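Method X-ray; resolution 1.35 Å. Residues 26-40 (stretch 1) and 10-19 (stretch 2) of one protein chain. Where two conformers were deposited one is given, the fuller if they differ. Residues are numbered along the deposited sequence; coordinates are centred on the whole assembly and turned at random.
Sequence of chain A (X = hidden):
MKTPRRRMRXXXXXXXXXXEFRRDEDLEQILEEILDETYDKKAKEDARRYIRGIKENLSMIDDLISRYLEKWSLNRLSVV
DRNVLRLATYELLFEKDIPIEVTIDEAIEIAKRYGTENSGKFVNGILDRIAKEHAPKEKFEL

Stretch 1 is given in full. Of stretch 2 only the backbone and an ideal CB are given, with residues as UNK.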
# COMPACT_ATOMS: atom_id res chain seq x y z
N ASP A 26 -2.51 -17.09 5.40
CA ASP A 26 -3.41 -16.25 4.61
C ASP A 26 -3.27 -14.81 5.09
O ASP A 26 -3.38 -14.51 6.28
CB ASP A 26 -4.86 -16.74 4.79
CG ASP A 26 -5.87 -16.04 3.87
OD1 ASP A 26 -6.98 -16.59 3.72
OD2 ASP A 26 -5.58 -14.96 3.30
N LEU A 27 -3.00 -13.92 4.14
CA LEU A 27 -2.85 -12.50 4.44
C LEU A 27 -4.07 -11.98 5.20
O LEU A 27 -3.96 -11.12 6.08
CB LEU A 27 -2.68 -11.71 3.14
CG LEU A 27 -1.83 -10.45 3.23
CD1 LEU A 27 -0.53 -10.65 2.48
CD2 LEU A 27 -2.59 -9.29 2.65
N GLU A 28 -5.25 -12.50 4.87
CA GLU A 28 -6.47 -12.08 5.55
C GLU A 28 -6.44 -12.43 7.04
O GLU A 28 -6.88 -11.65 7.87
CB GLU A 28 -7.70 -12.70 4.91
CG GLU A 28 -7.93 -12.24 3.50
CD GLU A 28 -9.27 -12.72 2.96
OE1 GLU A 28 -9.29 -13.37 1.90
OE2 GLU A 28 -10.30 -12.46 3.62
N GLN A 29 -5.92 -13.62 7.38
CA GLN A 29 -5.84 -14.03 8.77
C GLN A 29 -4.86 -13.17 9.54
O GLN A 29 -5.08 -12.81 10.69
CB GLN A 29 -5.44 -15.50 8.88
CG GLN A 29 -6.62 -16.45 8.83
CD GLN A 29 -7.63 -16.18 9.95
OE1 GLN A 29 -7.31 -16.33 11.13
NE2 GLN A 29 -8.83 -15.77 9.57
N ILE A 30 -3.75 -12.83 8.89
CA ILE A 30 -2.76 -11.98 9.52
C ILE A 30 -3.40 -10.62 9.85
O ILE A 30 -3.19 -10.09 10.93
CB ILE A 30 -1.53 -11.79 8.62
CG1 ILE A 30 -0.80 -13.13 8.50
CG2 ILE A 30 -0.62 -10.72 9.21
CD1 ILE A 30 0.38 -13.11 7.55
N LEU A 31 -4.18 -10.07 8.92
CA LEU A 31 -4.83 -8.79 9.20
C LEU A 31 -5.76 -8.91 10.40
O LEU A 31 -5.83 -8.00 11.23
CB LEU A 31 -5.63 -8.29 7.98
CG LEU A 31 -6.42 -7.00 8.25
CD1 LEU A 31 -5.47 -5.83 8.51
CD2 LEU A 31 -7.33 -6.67 7.08
N GLU A 32 -6.49 -10.02 10.51
CA GLU A 32 -7.39 -10.19 11.66
C GLU A 32 -6.68 -10.19 13.01
O GLU A 32 -7.29 -9.83 14.03
CB GLU A 32 -8.22 -11.47 11.51
CG GLU A 32 -9.24 -11.41 10.36
CD GLU A 32 -10.15 -10.19 10.42
OE1 GLU A 32 -10.75 -9.91 11.48
OE2 GLU A 32 -10.26 -9.49 9.40
N GLU A 33 -5.41 -10.58 13.05
CA GLU A 33 -4.66 -10.56 14.32
C GLU A 33 -4.34 -9.11 14.69
O GLU A 33 -4.28 -8.75 15.87
CB GLU A 33 -3.34 -11.33 14.19
CG GLU A 33 -3.46 -12.80 13.84
CD GLU A 33 -2.10 -13.48 13.77
OE1 GLU A 33 -1.08 -12.76 13.72
OE2 GLU A 33 -2.05 -14.72 13.76
N ILE A 34 -4.12 -8.29 13.67
CA ILE A 34 -3.78 -6.88 13.85
C ILE A 34 -5.00 -6.05 14.24
O ILE A 34 -4.93 -5.19 15.12
CB ILE A 34 -3.14 -6.32 12.55
CG1 ILE A 34 -1.77 -6.97 12.35
CG2 ILE A 34 -3.01 -4.81 12.60
CD1 ILE A 34 -1.27 -6.90 10.92
N LEU A 35 -6.12 -6.30 13.56
CA LEU A 35 -7.35 -5.58 13.85
C LEU A 35 -7.88 -6.02 15.21
O LEU A 35 -7.91 -7.21 15.53
CB LEU A 35 -8.41 -5.85 12.77
CG LEU A 35 -8.05 -5.37 11.35
CD1 LEU A 35 -9.13 -5.82 10.38
CD2 LEU A 35 -7.89 -3.85 11.32
N ASP A 36 -8.26 -5.05 16.02
CA ASP A 36 -8.80 -5.34 17.34
C ASP A 36 -9.77 -4.24 17.72
O ASP A 36 -10.19 -3.44 16.87
CB ASP A 36 -7.69 -5.47 18.39
CG ASP A 36 -6.81 -4.25 18.48
OD1 ASP A 36 -7.27 -3.16 18.11
OD2 ASP A 36 -5.67 -4.37 18.96
N GLU A 37 -10.13 -4.20 19.00
CA GLU A 37 -11.07 -3.21 19.51
C GLU A 37 -10.66 -1.76 19.28
O GLU A 37 -11.51 -0.87 19.31
CB GLU A 37 -11.31 -3.45 21.01
CG GLU A 37 -10.03 -3.66 21.82
CD GLU A 37 -9.38 -5.01 21.55
OE1 GLU A 37 -8.20 -5.19 21.92
OE2 GLU A 37 -10.05 -5.91 20.99
N THR A 38 -9.37 -1.51 19.06
CA THR A 38 -8.93 -0.13 18.84
C THR A 38 -9.27 0.40 17.44
O THR A 38 -9.11 1.59 17.17
CB THR A 38 -7.41 0.04 19.10
OG1 THR A 38 -6.66 -0.63 18.09
CG2 THR A 38 -7.04 -0.51 20.46
N TYR A 39 -9.75 -0.48 16.57
CA TYR A 39 -10.14 -0.07 15.22
C TYR A 39 -11.66 -0.06 15.13
O TYR A 39 -12.30 -1.02 15.55
CB TYR A 39 -9.59 -1.05 14.17
CG TYR A 39 -8.08 -1.05 14.05
CD1 TYR A 39 -7.30 -1.74 14.97
CD2 TYR A 39 -7.45 -0.35 13.02
CE1 TYR A 39 -5.92 -1.73 14.88
CE2 TYR A 39 -6.07 -0.33 12.92
CZ TYR A 39 -5.31 -1.02 13.85
OH TYR A 39 -3.95 -1.02 13.75
N ASP A 40 -12.24 1.01 14.60
CA ASP A 40 -13.69 1.06 14.50
C ASP A 40 -14.23 0.25 13.33
O ASP A 40 -13.47 -0.24 12.49
CB ASP A 40 -14.22 2.52 14.48
CG ASP A 40 -13.77 3.33 13.26
OD1 ASP A 40 -13.31 2.74 12.26
OD2 ASP A 40 -13.91 4.58 13.29
N UNK A 10 -2.13 1.86 7.83
CA UNK A 10 -0.96 1.25 8.45
C UNK A 10 -1.24 -0.20 8.83
O UNK A 10 -0.35 -1.03 8.81
CB UNK A 10 -0.53 2.05 9.68
N UNK A 11 -2.48 -0.51 9.20
CA UNK A 11 -2.81 -1.90 9.57
C UNK A 11 -2.66 -2.79 8.32
O UNK A 11 -2.19 -3.93 8.41
CB UNK A 11 -4.23 -2.00 10.14
N UNK A 12 -3.09 -2.27 7.17
CA UNK A 12 -2.95 -2.99 5.91
C UNK A 12 -1.46 -3.22 5.64
O UNK A 12 -1.03 -4.34 5.32
CB UNK A 12 -3.61 -2.22 4.76
N UNK A 13 -0.67 -2.16 5.80
CA UNK A 13 0.77 -2.28 5.59
C UNK A 13 1.37 -3.30 6.55
O UNK A 13 2.17 -4.13 6.12
CB UNK A 13 1.45 -0.92 5.77
N UNK A 14 1.00 -3.26 7.82
CA UNK A 14 1.54 -4.22 8.77
C UNK A 14 1.22 -5.66 8.39
O UNK A 14 2.05 -6.55 8.57
CB UNK A 14 1.00 -3.92 10.17
N UNK A 15 0.02 -5.90 7.86
CA UNK A 15 -0.33 -7.26 7.45
C UNK A 15 0.57 -7.69 6.29
O UNK A 15 1.08 -8.81 6.27
CB UNK A 15 -1.80 -7.35 7.05
N UNK A 16 0.79 -6.79 5.32
CA UNK A 16 1.67 -7.10 4.19
C UNK A 16 3.10 -7.36 4.67
O UNK A 16 3.73 -8.31 4.22
CB UNK A 16 1.65 -5.96 3.17
N UNK A 17 3.58 -6.52 5.58
CA UNK A 17 4.93 -6.67 6.13
C UNK A 17 5.07 -8.03 6.84
O UNK A 17 6.02 -8.79 6.58
CB UNK A 17 5.24 -5.53 7.10
N UNK A 18 4.13 -8.34 7.72
CA UNK A 18 4.21 -9.61 8.43
C UNK A 18 4.10 -10.83 7.53
O UNK A 18 4.75 -11.87 7.78
CB UNK A 18 3.11 -9.67 9.49
N UNK A 19 3.33 -10.74 6.45
CA UNK A 19 3.18 -11.87 5.57
C UNK A 19 4.50 -12.27 4.92
O UNK A 19 4.68 -13.44 4.55
CB UNK A 19 2.14 -11.56 4.50

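Positions 10 to 19 have helical backbone angles throughout, and this helix crosses helix 27-34 at 126° between N-to-C directions, with axes 8.8 Å apart at closest approach.

Position 10 points its CB sideways. Nothing of stretch 1 lies within 5.5 Å, so many residues would fit. It is Leu10, which makes no contact here.

Position 11 points toward stretch 1. The ideal CB of position 11 is already 3.7 Å from Tyr39 CE2 and 3.9 Å from Ile34 CG2. A small apolar residue suits this place. It is Ala11, whose CB packs against Tyr39 CE2 and Ile34 CG2.

Positions 12 and 13 point away, and stretch 1 sets little constraint on either. They are Val12 and Phe13.

Position 14 points toward stretch 1, with its ideal CB 3.8 Å from Ile34 CD1. Beyond lies the hydroxyl of Tyr39. A long chain with an apolar stem and a polar end would suit, such as lysine, arginine or glutamine. It is Lys14. Lys14 NZ comes 3.3 Å from Tyr39 OH. A water hydrogen-bonds Tyr39 OH and accepts a weak bond from Lys14 NZ, linking the two.

Position 15 faces the other helix where the backbones come close: the CA of position 15 is 5.1 Å from Leu31 CA. The ideal CB of position 15 is 3.9 Å from Ile34 CD1. Alanine, glycine or perhaps serine would suit. It is Ala15, whose CB lies 4.0 Å from Leu31 CB. The side chain of Ile34 sits as a knob among residues 11, 14, 15 and 18.

Position 16 points away, but Leu27 is within reach of a longer chain. A flexible apolar residue is plausible. It is Leu16. Its end comes back, bringing Leu16 CD2 to 3.8 Å from Leu27 CD2.

Position 17 is out of reach of stretch 1, which gives no preference. It is Phe17.

Position 18 points toward stretch 1, with its ideal CB 3.9 Å from Ile30 CG2. Ile30 and Ile34 offer apolar surface, and Glu33 offers a carboxylate nearby. Glutamine, lysine or arginine could use both. It is Gln18, whose NE2 lies 3.4 Å from Ile34 CD1. NE2 also gives a weak hydrogen bond to a water that donates to Ile30 O and Glu33 OE1.

Position 19 points toward Leu27 and Ile30. The ideal CB of position 19 is a tight 3.5 Å from Leu27 CD1. An aromatic or a medium apolar residue would suit. It is His19. Leu27 CD1 lies over one ring face, 3.8 Å from the His19 ring centroid, a CH-pi contact.

Stretch 2 (10-19) LAVFKALFQH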
# COMPACT_ATOMS: atom_id res chain seq x y z
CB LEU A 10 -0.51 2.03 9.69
CG LEU A 10 0.51 3.15 9.50
CD1 LEU A 10 0.69 3.84 10.84
CD2 LEU A 10 1.84 2.62 8.94
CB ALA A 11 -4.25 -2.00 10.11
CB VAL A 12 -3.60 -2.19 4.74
CG1 VAL A 12 -3.32 -2.87 3.44
CG2 VAL A 12 -5.10 -2.06 4.96
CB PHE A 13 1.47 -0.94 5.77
CG PHE A 13 2.96 -1.06 5.71
CD1 PHE A 13 3.60 -1.24 4.50
CD2 PHE A 13 3.70 -1.13 6.88
CE1 PHE A 13 4.98 -1.50 4.44
CE2 PHE A 13 5.08 -1.38 6.84
CZ PHE A 13 5.71 -1.57 5.62
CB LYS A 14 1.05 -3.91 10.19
CG LYS A 14 1.59 -2.60 10.74
CD LYS A 14 1.13 -2.36 12.17
CE LYS A 14 -0.37 -2.22 12.25
NZ LYS A 14 -0.85 -2.11 13.66
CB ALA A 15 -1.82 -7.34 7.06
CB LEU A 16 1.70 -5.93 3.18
CG LEU A 16 0.37 -5.66 2.48
CD1 LEU A 16 0.47 -4.34 1.74
CD2 LEU A 16 0.05 -6.77 1.52
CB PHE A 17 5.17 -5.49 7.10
CG PHE A 17 6.50 -5.51 7.82
CD1 PHE A 17 6.70 -6.29 8.96
CD2 PHE A 17 7.53 -4.67 7.40
CE1 PHE A 17 7.91 -6.23 9.68
CE2 PHE A 17 8.74 -4.60 8.11
CZ PHE A 17 8.93 -5.38 9.25
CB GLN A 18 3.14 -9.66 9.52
CG GLN A 18 3.41 -8.66 10.63
CD GLN A 18 2.57 -8.89 11.86
OE1 GLN A 18 3.08 -8.96 12.97
NE2 GLN A 18 1.26 -9.02 11.67
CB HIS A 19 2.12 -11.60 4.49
CG HIS A 19 1.83 -12.79 3.64
ND1 HIS A 19 2.43 -13.00 2.42
CD2 HIS A 19 1.03 -13.87 3.86
CE1 HIS A 19 2.00 -14.16 1.91
NE2 HIS A 19 1.16 -14.69 2.77
O HOH W 1 -2.27 0.54 12.37
O HOH W 2 -0.83 -10.57 12.36
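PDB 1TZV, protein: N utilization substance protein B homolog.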